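Local coordinates for stage II sporulation E family protein (PDB 3RNR), which is of unknown function but probably acts as a PP2C-type phosphatase, removing phosphate groups from phosphorylated proteins, at residues 56-59 / 60-64; 78-81 / 82-85; 110-113 / 114-117. All blocks are in the same frame, centred on the assembly; numbering follows the deposited sequence.

Contact 1. Residues 56-59 / 60-64; sequences AVHR and WASQG
The indole of Trp60 meets Val57 one helical turn back at its edge: Val57 O lies near the ring plane, 3.8 Å from CE3, and Val57 CG1 approaches the same carbon at 4.3 Å. Arg31 of helix 25-41 adds a cation-pi contact to this ring, and Glu27 and Ala28 of that helix also touch it. The His58 ring is approached obliquely by Ser62, whose OG stands 3.7 Å from ND1. Both pairs belong to the last turns of helix 46-63, which packs beside helix 25-41 in one helical layer of the sandwich, two beta sheets flanked by helices, that is characteristic of PP2C phosphatases. Trp60 suits the side facing helix 25-41, as a broad ring can take apolar and cationic neighbours together; with CG anti to the backbone N (chi1 166°), the indole extends along that flank. Serine is short enough to fold back on its own helix. Its OG lies beside its backbone N (chi1 -67°) and donates to His58 O at 2.8 Å, while Ser62 N donates to the same oxygen at 3.0 Å. The two donors arrive from opposite faces of the carbonyl plane, gripping this oxygen twice near the helix end. Small Ala61 is buried, its CB 3.2 Å from Val57 O.

Contact 2. Residues 78-81 / 82-85; sequences AVNL and RDGT. With GOL (glycerol), chain K.
Asn80 and Asp83 carry the side-chain hydrogen bonds that shape the hairpin turn between strands 72-80 and 85-91. Asn80 OD1 accepts twice: Arg82 N comes in the carbonyl plane at 2.8 Å, and Asp83 N stands above that plane at 3.2 Å. With CG anti to its backbone N (chi1 -177°), the Asn80 amide reaches over the turn and crosses the Asp83 side chain at about a right angle, the amide and carboxylate planes 43° apart. Asp83 OD1 takes Thr85 OG1 at 2.7 Å and Thr85 N at 3.1 Å, both from one face of the carboxylate; the bond to Thr85 N makes an Asx turn.

Among backbone bonds, Asn80 N to Thr85 O (2.7 Å) pairs the strands where the hairpin begins, and Gly84 N gives a weak bond to Asn80 O. Gly84 has a positive phi of 73°, which glycine adopts readily.

Glycerol, probably from the crystallisation liquor, bridges the side chains of Asn80 and Thr85 by hydrogen bonds, its O2 accepting from Asn80 ND2 at 2.6 Å and its O3 donating to Thr85 OG1 at 2.7 Å. The guanidinium of Arg82, less well ordered, is placed to form a salt bridge with Asp9, while Leu81 packs against Arg175 of the second subunit. The two ends of the Asn80 amide thus do different work: its oxygen secures turn NH groups, and its nitrogen holds a small polyol.

Contact 3. Residues 110-113 / 114-117; sequences DHNV and SSEM
Asn112 and Ser115 exchange side-chain-to-backbone bonds at the start of helix 113-119. Asn112 OD1 accepts from Ser115 N at 2.9 Å, the N-H pointing almost straight at the oxygen (162°). In return, Ser115 OG accepts from Asn112 N at 3.2 Å, completing a capping box. Asn112 is the N-cap: its CG sits between the backbone N and carbonyl carbon (chi1 61°), which turns the amide oxygen back over the first turn. Ser115 has the same kind of first torsion (chi1 70°), bringing its hydroxyl back toward the incoming loop. That hydroxyl also donates to Asp110 O at 2.7 Å, coming from above the carbonyl plane, so one small serine oxygen fastens two loop positions.

Behind the cap, the regular helix begins with Glu116 N to Asn112 O at 2.8 Å and Met117 N to Val113 O at 3.0 Å. Val113 CG1 and CG of selenomethionine Met117 make a modest apolar contact along this turn.

Further out, Arg106 forms a salt bridge with Asp110, and the backbone N of Gly92 donates to His111 ND1. Ser114 OG receives Val125 N, connecting the first turn to the loop beyond the helix. Asparagine and serine both combine short reach with acceptor oxygens: the asparagine oxygen takes a first-turn N-H that has no preceding turn to bond to, and the serine oxygen takes the N-H of the cap residue itself while its hydroxyl ties the helix to its entry loop.

How the contacts relate
Following the chain from the N terminus, contact 1 comes first, in the last turns of helix 46-63 on one helical face of the sandwich; lying within one helix, it closes no loop. The chain then enters strand 72-80 of the antiparallel sheet, whose far end carries contact 2; this closes the tight hairpin into strand 85-91. Beyond that strand come strands 95-100 and 103-106 of the second sheet, the latter at its edge, before contact 3 fixes the entry to helix 113-119. All three contacts are local and in series, neither nested nor crossed. They do not touch: the centres of contacts 1 and 2 lie about 33 Å apart, and contacts 2 and 3 occupy opposite sides of the chain's centre.

Contact 1. Residues 56-59 / 60-64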
ATOM      1  N   ALA B  56      -4.056   1.094 -17.696  1.00 26.82           N
ATOM      2  CA  ALA B  56      -3.820   2.477 -17.286  1.00 32.30           C
ATOM      3  C   ALA B  56      -2.589   3.087 -17.942  1.00 29.34           C
ATOM      4  O   ALA B  56      -2.624   4.227 -18.403  1.00 34.56           O
ATOM      5  CB  ALA B  56      -3.710   2.586 -15.763  1.00 30.08           C
ATOM      6  N   VAL B  57      -1.491   2.343 -17.964  1.00 26.38           N
ATOM      7  CA  VAL B  57      -0.275   2.862 -18.578  1.00 27.14           C
ATOM      8  C   VAL B  57      -0.450   2.986 -20.098  1.00 35.72           C
ATOM      9  O   VAL B  57      -0.063   3.989 -20.702  1.00 32.45           O
ATOM     10  CB  VAL B  57       0.969   2.018 -18.207  1.00 25.14           C
ATOM     11  CG1 VAL B  57       2.182   2.464 -19.011  1.00 25.28           C
ATOM     12  CG2 VAL B  57       1.257   2.157 -16.698  1.00 23.91           C
ATOM     13  N   HIS B  58      -1.056   1.971 -20.704  1.00 29.28           N
ATOM     14  CA  HIS B  58      -1.284   1.957 -22.149  1.00 36.09           C
ATOM     15  C   HIS B  58      -2.122   3.170 -22.590  1.00 37.51           C
ATOM     16  O   HIS B  58      -1.813   3.842 -23.581  1.00 40.82           O
ATOM     17  CB  HIS B  58      -1.985   0.647 -22.530  1.00 35.08           C
ATOM     18  CG  HIS B  58      -2.020   0.368 -24.002  1.00 38.81           C
ATOM     19  ND1 HIS B  58      -2.829   1.060 -24.875  1.00 44.02           N
ATOM     20  CD2 HIS B  58      -1.373  -0.564 -24.748  1.00 32.41           C
ATOM     21  CE1 HIS B  58      -2.670   0.583 -26.099  1.00 44.61           C
ATOM     22  NE2 HIS B  58      -1.793  -0.406 -26.047  1.00 41.54           N
ATOM     23  N   ARG B  59      -3.183   3.435 -21.840  1.00 37.06           N
ATOM     24  CA  ARG B  59      -4.117   4.528 -22.117  1.00 41.46           C
ATOM     25  C   ARG B  59      -3.401   5.880 -22.008  1.00 44.40           C
ATOM     26  O   ARG B  59      -3.447   6.706 -22.926  1.00 44.95           O
ATOM     27  CB  ARG B  59      -5.277   4.420 -21.113  1.00 47.61           C
ATOM     28  CG  ARG B  59      -6.520   5.270 -21.342  1.00 51.85           C
ATOM     29  CD  ARG B  59      -7.721   4.706 -20.525  1.00 69.95           C
ATOM     30  NE  ARG B  59      -7.396   4.403 -19.118  1.00 77.41           N
ATOM     31  CZ  ARG B  59      -7.690   3.260 -18.487  1.00 71.15           C
ATOM     32  NH1 ARG B  59      -8.327   2.286 -19.125  1.00 73.02           N
ATOM     33  NH2 ARG B  59      -7.349   3.083 -17.208  1.00 49.31           N
ATOM     34  N   TRP B  60      -2.728   6.092 -20.881  1.00 36.74           N
ATOM     35  CA  TRP B  60      -1.924   7.294 -20.648  1.00 38.11           C
ATOM     36  C   TRP B  60      -0.798   7.499 -21.687  1.00 42.15           C
ATOM     37  O   TRP B  60      -0.611   8.604 -22.204  1.00 42.08           O
ATOM     38  CB  TRP B  60      -1.344   7.237 -19.227  1.00 35.18           C
ATOM     39  CG  TRP B  60      -0.245   8.216 -18.964  1.00 34.93           C
ATOM     40  CD1 TRP B  60      -0.380   9.554 -18.712  1.00 42.65           C
ATOM     41  CD2 TRP B  60       1.160   7.936 -18.901  1.00 35.64           C
ATOM     42  NE1 TRP B  60       0.855  10.122 -18.504  1.00 44.49           N
ATOM     43  CE2 TRP B  60       1.817   9.151 -18.615  1.00 39.80           C
ATOM     44  CE3 TRP B  60       1.926   6.775 -19.057  1.00 30.46           C
ATOM     45  CZ2 TRP B  60       3.204   9.241 -18.491  1.00 35.99           C
ATOM     46  CZ3 TRP B  60       3.296   6.864 -18.933  1.00 28.13           C
ATOM     47  CH2 TRP B  60       3.923   8.088 -18.647  1.00 31.16           C
ATOM     48  N   ALA B  61      -0.050   6.441 -21.986  1.00 34.43           N
ATOM     49  CA  ALA B  61       1.033   6.514 -22.965  1.00 33.75           C
ATOM     50  C   ALA B  61       0.509   6.897 -24.357  1.00 40.07           C
ATOM     51  O   ALA B  61       1.091   7.732 -25.049  1.00 38.18           O
ATOM     52  CB  ALA B  61       1.786   5.185 -23.021  1.00 32.74           C
ATOM     53  N   SER B  62      -0.599   6.285 -24.758  1.00 39.59           N
ATOM     54  CA  SER B  62      -1.202   6.569 -26.051  1.00 46.12           C
ATOM     55  C   SER B  62      -1.513   8.062 -26.206  1.00 52.00           C
ATOM     56  O   SER B  62      -1.067   8.708 -27.155  1.00 47.43           O
ATOM     57  CB  SER B  62      -2.475   5.742 -26.234  1.00 46.27           C
ATOM     58  OG  SER B  62      -2.163   4.366 -26.333  1.00 49.31           O
ATOM     59  N   GLN B  63      -2.270   8.604 -25.262  1.00 46.73           N
ATOM     60  CA  GLN B  63      -2.600  10.019 -25.278  1.00 47.47           C
ATOM     61  C   GLN B  63      -1.376  10.910 -25.296  1.00 58.47           C
ATOM     62  O   GLN B  63      -1.407  12.001 -25.857  1.00 71.75           O
ATOM     63  CB  GLN B  63      -3.448  10.373 -24.073  1.00 46.75           C
ATOM     64  CG  GLN B  63      -4.806   9.774 -24.115  1.00 44.58           C
ATOM     65  CD  GLN B  63      -5.665  10.274 -22.988  1.00 57.88           C
ATOM     66  OE1 GLN B  63      -6.687   9.673 -22.657  1.00 61.35           O
ATOM     67  NE2 GLN B  63      -5.252  11.382 -22.384  1.00 52.01           N
ATOM     68  N   GLY B  64      -0.301  10.459 -24.665  1.00 50.03           N
ATOM     69  CA  GLY B  64       0.936  11.213 -24.674  1.00 48.27           C
ATOM     70  C   GLY B  64       1.682  11.066 -25.989  1.00 47.09           C
ATOM     71  O   GLY B  64       2.751  11.645 -26.162  1.00 51.66           O
TER

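Contact 2. Residues 78-81 / 82-85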
ATOM      1  N   ALA B  78      -0.944 -11.823  -3.541  1.00 24.45           N
ATOM      2  CA  ALA B  78      -2.003 -11.626  -2.563  1.00 26.45           C
ATOM      3  C   ALA B  78      -2.231 -12.941  -1.856  1.00 33.87           C
ATOM      4  O   ALA B  78      -2.217 -13.991  -2.492  1.00 27.62           O
ATOM      5  CB  ALA B  78      -3.267 -11.173  -3.235  1.00 25.27           C
ATOM      6  N   VAL B  79      -2.430 -12.881  -0.544  1.00 29.45           N
ATOM      7  CA  VAL B  79      -2.730 -14.075   0.224  1.00 27.87           C
ATOM      8  C   VAL B  79      -4.164 -13.980   0.711  1.00 34.34           C
ATOM      9  O   VAL B  79      -4.550 -12.986   1.312  1.00 34.09           O
ATOM     10  CB  VAL B  79      -1.797 -14.207   1.433  1.00 30.61           C
ATOM     11  CG1 VAL B  79      -2.219 -15.391   2.315  1.00 34.99           C
ATOM     12  CG2 VAL B  79      -0.350 -14.352   0.963  1.00 27.53           C
ATOM     13  N   ASN B  80      -4.958 -15.008   0.444  1.00 30.09           N
ATOM     14  CA  ASN B  80      -6.329 -15.001   0.912  1.00 32.31           C
ATOM     15  C   ASN B  80      -6.302 -15.401   2.378  1.00 31.79           C
ATOM     16  O   ASN B  80      -5.862 -16.503   2.724  1.00 38.85           O
ATOM     17  CB  ASN B  80      -7.176 -15.977   0.094  1.00 32.59           C
ATOM     18  CG  ASN B  80      -8.641 -15.953   0.495  1.00 42.39           C
ATOM     19  OD1 ASN B  80      -8.979 -16.086   1.669  1.00 41.40           O
ATOM     20  ND2 ASN B  80      -9.513 -15.754  -0.478  1.00 44.68           N
ATOM     21  N   LEU B  81      -6.774 -14.502   3.236  1.00 32.74           N
ATOM     22  CA  LEU B  81      -6.677 -14.695   4.681  1.00 34.01           C
ATOM     23  C   LEU B  81      -7.674 -15.733   5.195  1.00 48.63           C
ATOM     24  O   LEU B  81      -7.505 -16.295   6.280  1.00 47.44           O
ATOM     25  CB  LEU B  81      -6.892 -13.366   5.408  1.00 33.73           C
ATOM     26  CG  LEU B  81      -5.868 -12.278   5.088  1.00 39.59           C
ATOM     27  CD1 LEU B  81      -6.219 -10.959   5.766  1.00 36.73           C
ATOM     28  CD2 LEU B  81      -4.468 -12.733   5.473  1.00 43.20           C
ATOM     29  N   ARG B  82      -8.737 -15.958   4.436  1.00 39.63           N
ATOM     30  CA  ARG B  82      -9.725 -16.943   4.852  1.00 45.27           C
ATOM     31  C   ARG B  82      -9.215 -18.377   4.697  1.00 52.34           C
ATOM     32  O   ARG B  82      -9.308 -19.178   5.627  1.00 47.41           O
ATOM     33  CB  ARG B  82     -11.030 -16.765   4.079  1.00 48.88           C
ATOM     34  CG  ARG B  82     -12.134 -17.704   4.550  1.00 71.54           C
ATOM     35  CD  ARG B  82     -13.389 -17.568   3.711  1.00 88.70           C
ATOM     36  NE  ARG B  82     -13.841 -16.183   3.636  1.00103.05           N
ATOM     37  CZ  ARG B  82     -14.966 -15.799   3.043  1.00110.46           C
ATOM     38  NH1 ARG B  82     -15.761 -16.700   2.478  1.00112.99           N
ATOM     39  NH2 ARG B  82     -15.300 -14.515   3.018  1.00109.13           N
ATOM     40  N   ASP B  83      -8.758 -18.718   3.493  1.00 45.17           N
ATOM     41  CA  ASP B  83      -8.231 -20.063   3.217  1.00 42.05           C
ATOM     42  C   ASP B  83      -6.702 -20.259   3.176  1.00 40.21           C
ATOM     43  O   ASP B  83      -6.224 -21.372   2.940  1.00 37.70           O
ATOM     44  CB  ASP B  83      -8.901 -20.667   1.987  1.00 43.47           C
ATOM     45  CG  ASP B  83      -8.599 -19.903   0.729  1.00 50.46           C
ATOM     46  OD1 ASP B  83      -7.624 -19.114   0.732  1.00 46.07           O
ATOM     47  OD2 ASP B  83      -9.339 -20.096  -0.263  1.00 52.83           O
ATOM     48  N   GLY B  84      -5.947 -19.181   3.367  1.00 33.40           N
ATOM     49  CA  GLY B  84      -4.499 -19.239   3.352  1.00 38.67           C
ATOM     50  C   GLY B  84      -3.832 -19.420   1.989  1.00 40.57           C
ATOM     51  O   GLY B  84      -2.650 -19.754   1.927  1.00 53.89           O
ATOM     52  N   THR B  85      -4.555 -19.184   0.898  1.00 31.40           N
ATOM     53  CA  THR B  85      -4.000 -19.450  -0.436  1.00 30.66           C
ATOM     54  C   THR B  85      -3.342 -18.219  -1.057  1.00 30.44           C
ATOM     55  O   THR B  85      -3.792 -17.096  -0.862  1.00 30.70           O
ATOM     56  CB  THR B  85      -5.049 -19.978  -1.416  1.00 33.25           C
ATOM     57  OG1 THR B  85      -6.138 -19.053  -1.479  1.00 35.39           O
ATOM     58  CG2 THR B  85      -5.564 -21.359  -0.970  1.00 38.20           C
TER
HETATM   59  C1  GOL K 212      -9.165 -16.609  -5.267  1.00 82.62           C
HETATM   60  O1  GOL K 212      -8.758 -17.653  -6.122  1.00 94.49           O
HETATM   61  C2  GOL K 212      -8.090 -16.337  -4.218  1.00 66.38           C
HETATM   62  O2  GOL K 212      -8.701 -16.086  -2.975  1.00 58.99           O
HETATM   63  C3  GOL K 212      -7.131 -17.518  -4.110  1.00 50.39           C
HETATM   64  O3  GOL K 212      -6.006 -17.149  -3.339  1.00 41.80           O

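Contact 3. Residues 110-113 / 114-117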
ATOM      1  N   ASP B 110      11.475 -14.285 -15.361  1.00 26.12           N
ATOM      2  CA  ASP B 110      11.819 -12.974 -15.913  1.00 31.07           C
ATOM      3  C   ASP B 110      11.329 -12.877 -17.350  1.00 33.98           C
ATOM      4  O   ASP B 110      11.377 -13.865 -18.075  1.00 27.72           O
ATOM      5  CB  ASP B 110      13.340 -12.814 -15.979  1.00 34.43           C
ATOM      6  CG  ASP B 110      13.959 -12.552 -14.634  1.00 45.58           C
ATOM      7  OD1 ASP B 110      13.275 -11.981 -13.760  1.00 42.03           O
ATOM      8  OD2 ASP B 110      15.139 -12.905 -14.463  1.00 53.11           O
ATOM      9  N   HIS B 111      10.901 -11.695 -17.789  1.00 25.80           N
ATOM     10  CA  HIS B 111      10.714 -11.522 -19.218  1.00 24.07           C
ATOM     11  C   HIS B 111      11.869 -10.723 -19.793  1.00 26.53           C
ATOM     12  O   HIS B 111      11.880  -9.498 -19.741  1.00 24.01           O
ATOM     13  CB  HIS B 111       9.397 -10.799 -19.479  1.00 22.04           C
ATOM     14  CG  HIS B 111       8.223 -11.495 -18.856  1.00 27.24           C
ATOM     15  ND1 HIS B 111       7.517 -10.958 -17.808  1.00 25.55           N
ATOM     16  CD2 HIS B 111       7.686 -12.713 -19.098  1.00 32.92           C
ATOM     17  CE1 HIS B 111       6.565 -11.807 -17.442  1.00 29.45           C
ATOM     18  NE2 HIS B 111       6.651 -12.879 -18.206  1.00 30.50           N
ATOM     19  N   ASN B 112      12.767 -11.426 -20.467  1.00 24.21           N
ATOM     20  CA  ASN B 112      13.916 -10.795 -21.084  1.00 26.98           C
ATOM     21  C   ASN B 112      14.389 -11.645 -22.242  1.00 29.15           C
ATOM     22  O   ASN B 112      13.897 -12.759 -22.428  1.00 25.90           O
ATOM     23  CB  ASN B 112      15.030 -10.437 -20.085  1.00 23.69           C
ATOM     24  CG  ASN B 112      15.601 -11.638 -19.364  1.00 33.89           C
ATOM     25  OD1 ASN B 112      15.607 -12.759 -19.876  1.00 27.33           O
ATOM     26  ND2 ASN B 112      16.113 -11.397 -18.162  1.00 29.02           N
ATOM     27  N   VAL B 113      15.263 -11.083 -23.072  1.00 32.51           N
ATOM     28  CA  VAL B 113      15.713 -11.778 -24.273  1.00 27.52           C
ATOM     29  C   VAL B 113      16.271 -13.151 -23.960  1.00 25.77           C
ATOM     30  O   VAL B 113      15.971 -14.119 -24.646  1.00 26.37           O
ATOM     31  CB  VAL B 113      16.745 -10.930 -25.057  1.00 30.90           C
ATOM     32  CG1 VAL B 113      17.470 -11.772 -26.112  1.00 28.90           C
ATOM     33  CG2 VAL B 113      16.049  -9.751 -25.706  1.00 28.48           C
ATOM     34  N   SER B 114      17.083 -13.260 -22.918  1.00 22.47           N
ATOM     35  CA  SER B 114      17.593 -14.590 -22.566  1.00 19.66           C
ATOM     36  C   SER B 114      16.457 -15.588 -22.301  1.00 25.88           C
ATOM     37  O   SER B 114      16.466 -16.712 -22.811  1.00 26.13           O
ATOM     38  CB  SER B 114      18.501 -14.517 -21.326  1.00 23.97           C
ATOM     39  OG  SER B 114      19.175 -15.757 -21.182  1.00 27.08           O
ATOM     40  N   SER B 115      15.483 -15.208 -21.481  1.00 26.66           N
ATOM     41  CA  SER B 115      14.449 -16.192 -21.138  1.00 30.84           C
ATOM     42  C   SER B 115      13.570 -16.456 -22.366  1.00 28.09           C
ATOM     43  O   SER B 115      13.100 -17.562 -22.581  1.00 28.81           O
ATOM     44  CB  SER B 115      13.615 -15.757 -19.918  1.00 28.09           C
ATOM     45  OG  SER B 115      12.785 -14.656 -20.233  1.00 39.08           O
ATOM     46  N   GLU B 116      13.367 -15.435 -23.188  1.00 24.32           N
ATOM     47  CA  GLU B 116      12.614 -15.624 -24.425  1.00 27.20           C
ATOM     48  C   GLU B 116      13.257 -16.685 -25.342  1.00 28.05           C
ATOM     49  O   GLU B 116      12.568 -17.570 -25.862  1.00 31.27           O
ATOM     50  CB  GLU B 116      12.457 -14.290 -25.155  1.00 24.39           C
ATOM     51  CG  GLU B 116      11.431 -14.327 -26.271  1.00 33.68           C
ATOM     52  CD  GLU B 116      11.469 -13.079 -27.115  1.00 40.18           C
ATOM     53  OE1 GLU B 116      12.515 -12.406 -27.138  1.00 58.77           O
ATOM     54  OE2 GLU B 116      10.457 -12.769 -27.757  1.00 60.65           O
HETATM   55  N   MSE B 117      14.572 -16.619 -25.538  1.00 24.33           N
HETATM   56  CA  MSE B 117      15.241 -17.643 -26.356  1.00 22.92           C
HETATM   57  C   MSE B 117      15.112 -19.029 -25.717  1.00 25.83           C
HETATM   58  O   MSE B 117      14.863 -20.017 -26.401  1.00 29.60           O
HETATM   59  CB  MSE B 117      16.733 -17.311 -26.572  1.00 22.99           C
HETATM   60  CG  MSE B 117      16.990 -15.956 -27.188  1.00 25.91           C
HETATM   61 SE   MSE B 117      16.208 -15.790 -28.993  0.80 34.60          SE
HETATM   62  CE  MSE B 117      14.460 -15.012 -28.562  1.00 30.56           C
TER